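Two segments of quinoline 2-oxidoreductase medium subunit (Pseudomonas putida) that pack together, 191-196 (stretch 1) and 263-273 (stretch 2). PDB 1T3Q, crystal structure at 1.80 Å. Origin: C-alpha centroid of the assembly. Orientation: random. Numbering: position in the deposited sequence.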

ATOM      1  N   ALA C 191     -34.652 -26.915 -18.633  1.00 35.75           N
ATOM      2  CA  ALA C 191     -36.073 -27.224 -18.641  1.00 34.34           C
ATOM      3  C   ALA C 191     -36.483 -28.374 -17.737  1.00 32.54           C
ATOM      4  O   ALA C 191     -35.763 -29.358 -17.600  1.00 32.69           O
ATOM      5  CB  ALA C 191     -36.522 -27.517 -20.068  1.00 33.75           C
ATOM      6  N   LEU C 192     -37.646 -28.240 -17.113  1.00 32.46           N
ATOM      7  CA  LEU C 192     -38.163 -29.306 -16.273  1.00 32.77           C
ATOM      8  C   LEU C 192     -38.752 -30.317 -17.252  1.00 32.59           C
ATOM      9  O   LEU C 192     -38.702 -31.524 -17.024  1.00 32.12           O
ATOM     10  CB  LEU C 192     -39.256 -28.788 -15.336  1.00 33.67           C
ATOM     11  CG  LEU C 192     -38.811 -27.876 -14.186  1.00 35.26           C
ATOM     12  CD1 LEU C 192     -40.013 -27.519 -13.328  1.00 34.41           C
ATOM     13  CD2 LEU C 192     -37.756 -28.584 -13.348  1.00 35.07           C
ATOM     14  N   VAL C 193     -39.300 -29.799 -18.353  1.00 30.36           N
ATOM     15  CA  VAL C 193     -39.899 -30.623 -19.399  1.00 27.97           C
ATOM     16  C   VAL C 193     -39.874 -29.896 -20.741  1.00 27.76           C
ATOM     17  O   VAL C 193     -40.055 -28.678 -20.805  1.00 26.91           O
ATOM     18  CB  VAL C 193     -41.379 -30.976 -19.084  1.00 29.53           C
ATOM     19  CG1 VAL C 193     -41.475 -31.759 -17.783  1.00 29.62           C
ATOM     20  CG2 VAL C 193     -42.217 -29.698 -18.994  1.00 28.49           C
ATOM     21  N   MET C 194     -39.627 -30.641 -21.812  1.00 25.77           N
ATOM     22  CA  MET C 194     -39.630 -30.062 -23.148  1.00 24.25           C
ATOM     23  C   MET C 194     -40.432 -30.987 -24.050  1.00 23.29           C
ATOM     24  O   MET C 194     -40.589 -32.169 -23.751  1.00 22.31           O
ATOM     25  CB  MET C 194     -38.208 -29.875 -23.685  1.00 24.56           C
ATOM     26  CG  MET C 194     -37.355 -31.133 -23.766  1.00 23.86           C
ATOM     27  SD  MET C 194     -35.745 -30.748 -24.496  1.00 25.91           S
ATOM     28  CE  MET C 194     -34.892 -30.046 -23.113  1.00 24.47           C
ATOM     29  N   ALA C 195     -40.970 -30.440 -25.134  1.00 22.32           N
ATOM     30  CA  ALA C 195     -41.763 -31.235 -26.056  1.00 23.96           C
ATOM     31  C   ALA C 195     -41.665 -30.689 -27.471  1.00 24.05           C
ATOM     32  O   ALA C 195     -41.481 -29.488 -27.684  1.00 22.41           O
ATOM     33  CB  ALA C 195     -43.223 -31.266 -25.606  1.00 23.88           C
ATOM     34  N   ALA C 196     -41.780 -31.590 -28.435  1.00 23.46           N
ATOM     35  CA  ALA C 196     -41.717 -31.226 -29.838  1.00 23.82           C
ATOM     36  C   ALA C 196     -42.880 -31.908 -30.529  1.00 23.41           C
ATOM     37  O   ALA C 196     -43.278 -33.014 -30.155  1.00 23.13           O
ATOM     38  CB  ALA C 196     -40.394 -31.683 -30.446  1.00 23.63           C
ATOM     39  N   LEU C 263     -45.758 -32.703 -10.438  1.00 25.69           N
ATOM     40  CA  LEU C 263     -45.644 -31.394 -11.074  1.00 24.22           C
ATOM     41  C   LEU C 263     -45.110 -31.605 -12.487  1.00 24.52           C
ATOM     42  O   LEU C 263     -45.653 -31.076 -13.457  1.00 23.76           O
ATOM     43  CB  LEU C 263     -44.675 -30.501 -10.295  1.00 22.56           C
ATOM     44  CG  LEU C 263     -44.328 -29.166 -10.963  1.00 23.08           C
ATOM     45  CD1 LEU C 263     -45.575 -28.291 -11.054  1.00 22.31           C
ATOM     46  CD2 LEU C 263     -43.237 -28.465 -10.167  1.00 21.89           C
ATOM     47  N   ARG C 264     -44.040 -32.389 -12.585  1.00 24.99           N
ATOM     48  CA  ARG C 264     -43.402 -32.701 -13.859  1.00 26.68           C
ATOM     49  C   ARG C 264     -44.427 -33.197 -14.875  1.00 26.86           C
ATOM     50  O   ARG C 264     -44.478 -32.715 -16.007  1.00 27.99           O
ATOM     51  CB  ARG C 264     -42.345 -33.788 -13.659  1.00 29.06           C
ATOM     52  CG  ARG C 264     -41.318 -33.495 -12.580  1.00 33.77           C
ATOM     53  CD  ARG C 264     -40.115 -32.807 -13.151  1.00 36.45           C
ATOM     54  NE  ARG C 264     -39.106 -32.473 -12.150  1.00 36.40           N
ATOM     55  CZ  ARG C 264     -37.918 -31.970 -12.461  1.00 36.71           C
ATOM     56  NH1 ARG C 264     -37.611 -31.764 -13.735  1.00 35.53           N
ATOM     57  NH2 ARG C 264     -37.050 -31.646 -11.512  1.00 36.37           N
ATOM     58  N   LEU C 265     -45.239 -34.168 -14.468  1.00 26.14           N
ATOM     59  CA  LEU C 265     -46.245 -34.734 -15.360  1.00 26.32           C
ATOM     60  C   LEU C 265     -47.282 -33.698 -15.763  1.00 26.79           C
ATOM     61  O   LEU C 265     -47.651 -33.600 -16.938  1.00 25.87           O
ATOM     62  CB  LEU C 265     -46.924 -35.936 -14.698  1.00 27.09           C
ATOM     63  CG  LEU C 265     -46.022 -37.160 -14.511  1.00 28.92           C
ATOM     64  CD1 LEU C 265     -46.750 -38.236 -13.723  1.00 29.88           C
ATOM     65  CD2 LEU C 265     -45.598 -37.691 -15.875  1.00 29.27           C
ATOM     66  N   SER C 266     -47.750 -32.921 -14.793  1.00 26.39           N
ATOM     67  CA  SER C 266     -48.739 -31.893 -15.080  1.00 26.05           C
ATOM     68  C   SER C 266     -48.170 -30.907 -16.094  1.00 25.04           C
ATOM     69  O   SER C 266     -48.847 -30.522 -17.044  1.00 25.86           O
ATOM     70  CB  SER C 266     -49.128 -31.158 -13.795  1.00 27.85           C
ATOM     71  OG  SER C 266     -50.034 -30.108 -14.080  1.00 29.86           O
ATOM     72  N   LEU C 267     -46.919 -30.509 -15.889  1.00 24.00           N
ATOM     73  CA  LEU C 267     -46.259 -29.576 -16.790  1.00 24.67           C
ATOM     74  C   LEU C 267     -46.019 -30.203 -18.165  1.00 25.41           C
ATOM     75  O   LEU C 267     -46.198 -29.553 -19.194  1.00 24.65           O
ATOM     76  CB  LEU C 267     -44.925 -29.112 -16.189  1.00 25.41           C
ATOM     77  CG  LEU C 267     -44.982 -28.286 -14.896  1.00 25.92           C
ATOM     78  CD1 LEU C 267     -43.570 -27.996 -14.411  1.00 24.44           C
ATOM     79  CD2 LEU C 267     -45.736 -26.983 -15.135  1.00 25.75           C
ATOM     80  N   ALA C 268     -45.618 -31.471 -18.180  1.00 24.87           N
ATOM     81  CA  ALA C 268     -45.360 -32.165 -19.434  1.00 25.52           C
ATOM     82  C   ALA C 268     -46.633 -32.202 -20.276  1.00 25.71           C
ATOM     83  O   ALA C 268     -46.593 -32.036 -21.490  1.00 24.51           O
ATOM     84  CB  ALA C 268     -44.869 -33.584 -19.158  1.00 24.58           C
ATOM     85  N   LYS C 269     -47.764 -32.410 -19.613  1.00 26.36           N
ATOM     86  CA  LYS C 269     -49.051 -32.472 -20.290  1.00 27.75           C
ATOM     87  C   LYS C 269     -49.444 -31.093 -20.828  1.00 28.03           C
ATOM     88  O   LYS C 269     -49.916 -30.967 -21.962  1.00 26.68           O
ATOM     89  CB  LYS C 269     -50.107 -33.001 -19.311  1.00 29.64           C
ATOM     90  CG  LYS C 269     -51.445 -33.385 -19.928  1.00 34.41           C
ATOM     91  CD  LYS C 269     -52.358 -32.183 -20.084  1.00 37.93           C
ATOM     92  CE  LYS C 269     -53.749 -32.601 -20.538  1.00 39.86           C
ATOM     93  NZ  LYS C 269     -54.667 -31.431 -20.623  1.00 41.54           N
ATOM     94  N   ALA C 270     -49.229 -30.058 -20.021  1.00 27.26           N
ATOM     95  CA  ALA C 270     -49.567 -28.691 -20.420  1.00 26.81           C
ATOM     96  C   ALA C 270     -48.713 -28.221 -21.592  1.00 26.20           C
ATOM     97  O   ALA C 270     -49.214 -27.604 -22.527  1.00 25.89           O
ATOM     98  CB  ALA C 270     -49.392 -27.741 -19.236  1.00 25.03           C
ATOM     99  N   ILE C 271     -47.421 -28.517 -21.534  1.00 27.29           N
ATOM    100  CA  ILE C 271     -46.502 -28.116 -22.590  1.00 27.05           C
ATOM    101  C   ILE C 271     -46.759 -28.879 -23.891  1.00 27.21           C
ATOM    102  O   ILE C 271     -46.706 -28.306 -24.984  1.00 26.53           O
ATOM    103  CB  ILE C 271     -45.044 -28.341 -22.148  1.00 28.26           C
ATOM    104  CG1 ILE C 271     -44.759 -27.515 -20.889  1.00 29.47           C
ATOM    105  CG2 ILE C 271     -44.087 -27.968 -23.271  1.00 29.39           C
ATOM    106  CD1 ILE C 271     -44.982 -26.021 -21.062  1.00 31.06           C
ATOM    107  N   THR C 272     -47.038 -30.172 -23.770  1.00 26.04           N
ATOM    108  CA  THR C 272     -47.297 -31.005 -24.941  1.00 25.86           C
ATOM    109  C   THR C 272     -48.545 -30.530 -25.673  1.00 26.49           C
ATOM    110  O   THR C 272     -48.555 -30.421 -26.900  1.00 24.58           O
ATOM    111  CB  THR C 272     -47.463 -32.481 -24.538  1.00 25.12           C
ATOM    112  OG1 THR C 272     -46.213 -32.975 -24.043  1.00 22.39           O
ATOM    113  CG2 THR C 272     -47.902 -33.325 -25.730  1.00 24.27           C
ATOM    114  N   GLN C 273     -49.598 -30.240 -24.916  1.00 25.85           N
ATOM    115  CA  GLN C 273     -50.837 -29.758 -25.503  1.00 26.22           C
ATOM    116  C   GLN C 273     -50.572 -28.450 -26.237  1.00 25.97           C
ATOM    117  O   GLN C 273     -51.050 -28.236 -27.352  1.00 26.38           O
ATOM    118  CB  GLN C 273     -51.881 -29.543 -24.406  1.00 26.13           C
ATOM    119  CG  GLN C 273     -53.102 -28.774 -24.855  1.00 29.80           C
ATOM    120  CD  GLN C 273     -54.167 -28.688 -23.778  1.00 31.89           C
ATOM    121  OE1 GLN C 273     -55.104 -27.902 -23.886  1.00 34.88           O
ATOM    122  NE2 GLN C 273     -54.032 -29.505 -22.739  1.00 32.25           N
TER

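The centre of the contact is Val193, whose CA-to-CB bond points toward the helix and whose 93 Å² of covered area is the largest of any residue in either stretch. With chi1 at -61° (m), both methyl groups face the helix. Val193 CG2 lies 3.9 Å from Leu267 CB and 3.8 Å from Ile271 CG1, while Val193 CG1 sits 4.1 Å from Ala268 CB and 3.6 Å from Arg264 O. These are van der Waals distances, and they place one branched side chain among residues from successive turns of the helix. The proximity to Arg264 O costs that carbonyl nothing in hydrogen bonding, since Arg264 O accepts from Ala268 N at 2.8 Å within the helix.

Ala268 CA is the nearest helix CA to Val193 CA, at 5.7 Å; its side chain is a single methyl that points sideways and adds little bulk at this close approach. The axes of strand and helix approach to 7.7 Å and cross at -28°, running in broadly the same N-to-C sense, so the contacts advance along both segments together. Strand alternation then selects the next contributor: Met194 and Ala196 point away, whereas Ala195 points toward the helix.

At Ala195 the packing is again close, with Ala195 CA 5.6 Å from Thr272 CA. Ala195 CB meets Ile271 CG2 at 4.1 Å and Thr272 OG1 at 3.8 Å. The Thr272 hydroxyl can border this methyl because its hydrogen-bonding need is met within the helix: Thr272 OG1 donates to Ala268 O at 2.7 Å, with chi1 at -67° (m).

Toward the other end, Leu192 also points toward the helix and has 83 Å² covered. Its m,t rotamer (chi1 -71°, chi2 -177°) brings Leu192 CD1 to 3.7 Å from Leu267 CD1, extending the apolar surface, and places Leu192 CD2 over one face of the Arg264 guanidinium, 3.2 Å from Arg264 NH1.

Arg264 forms the polar edge. Its CA-to-CB bond points sideways, but the long side chain brings its end nearer to stretch 1, and 68 Å² of the residue is covered. Arg264 NH1 donates a weak hydrogen bond to Leu192 O, 3.5 Å away with an N-H...O angle of 140°. Arg264 NE and NH2 are hydrogen-bonded elsewhere in the structure, which helps this buried charged group tolerate its setting. The contact buries 428 Å² in total, both sides summed; its side-chain contacts are largely apolar, and one weak hydrogen bond links the two stretches.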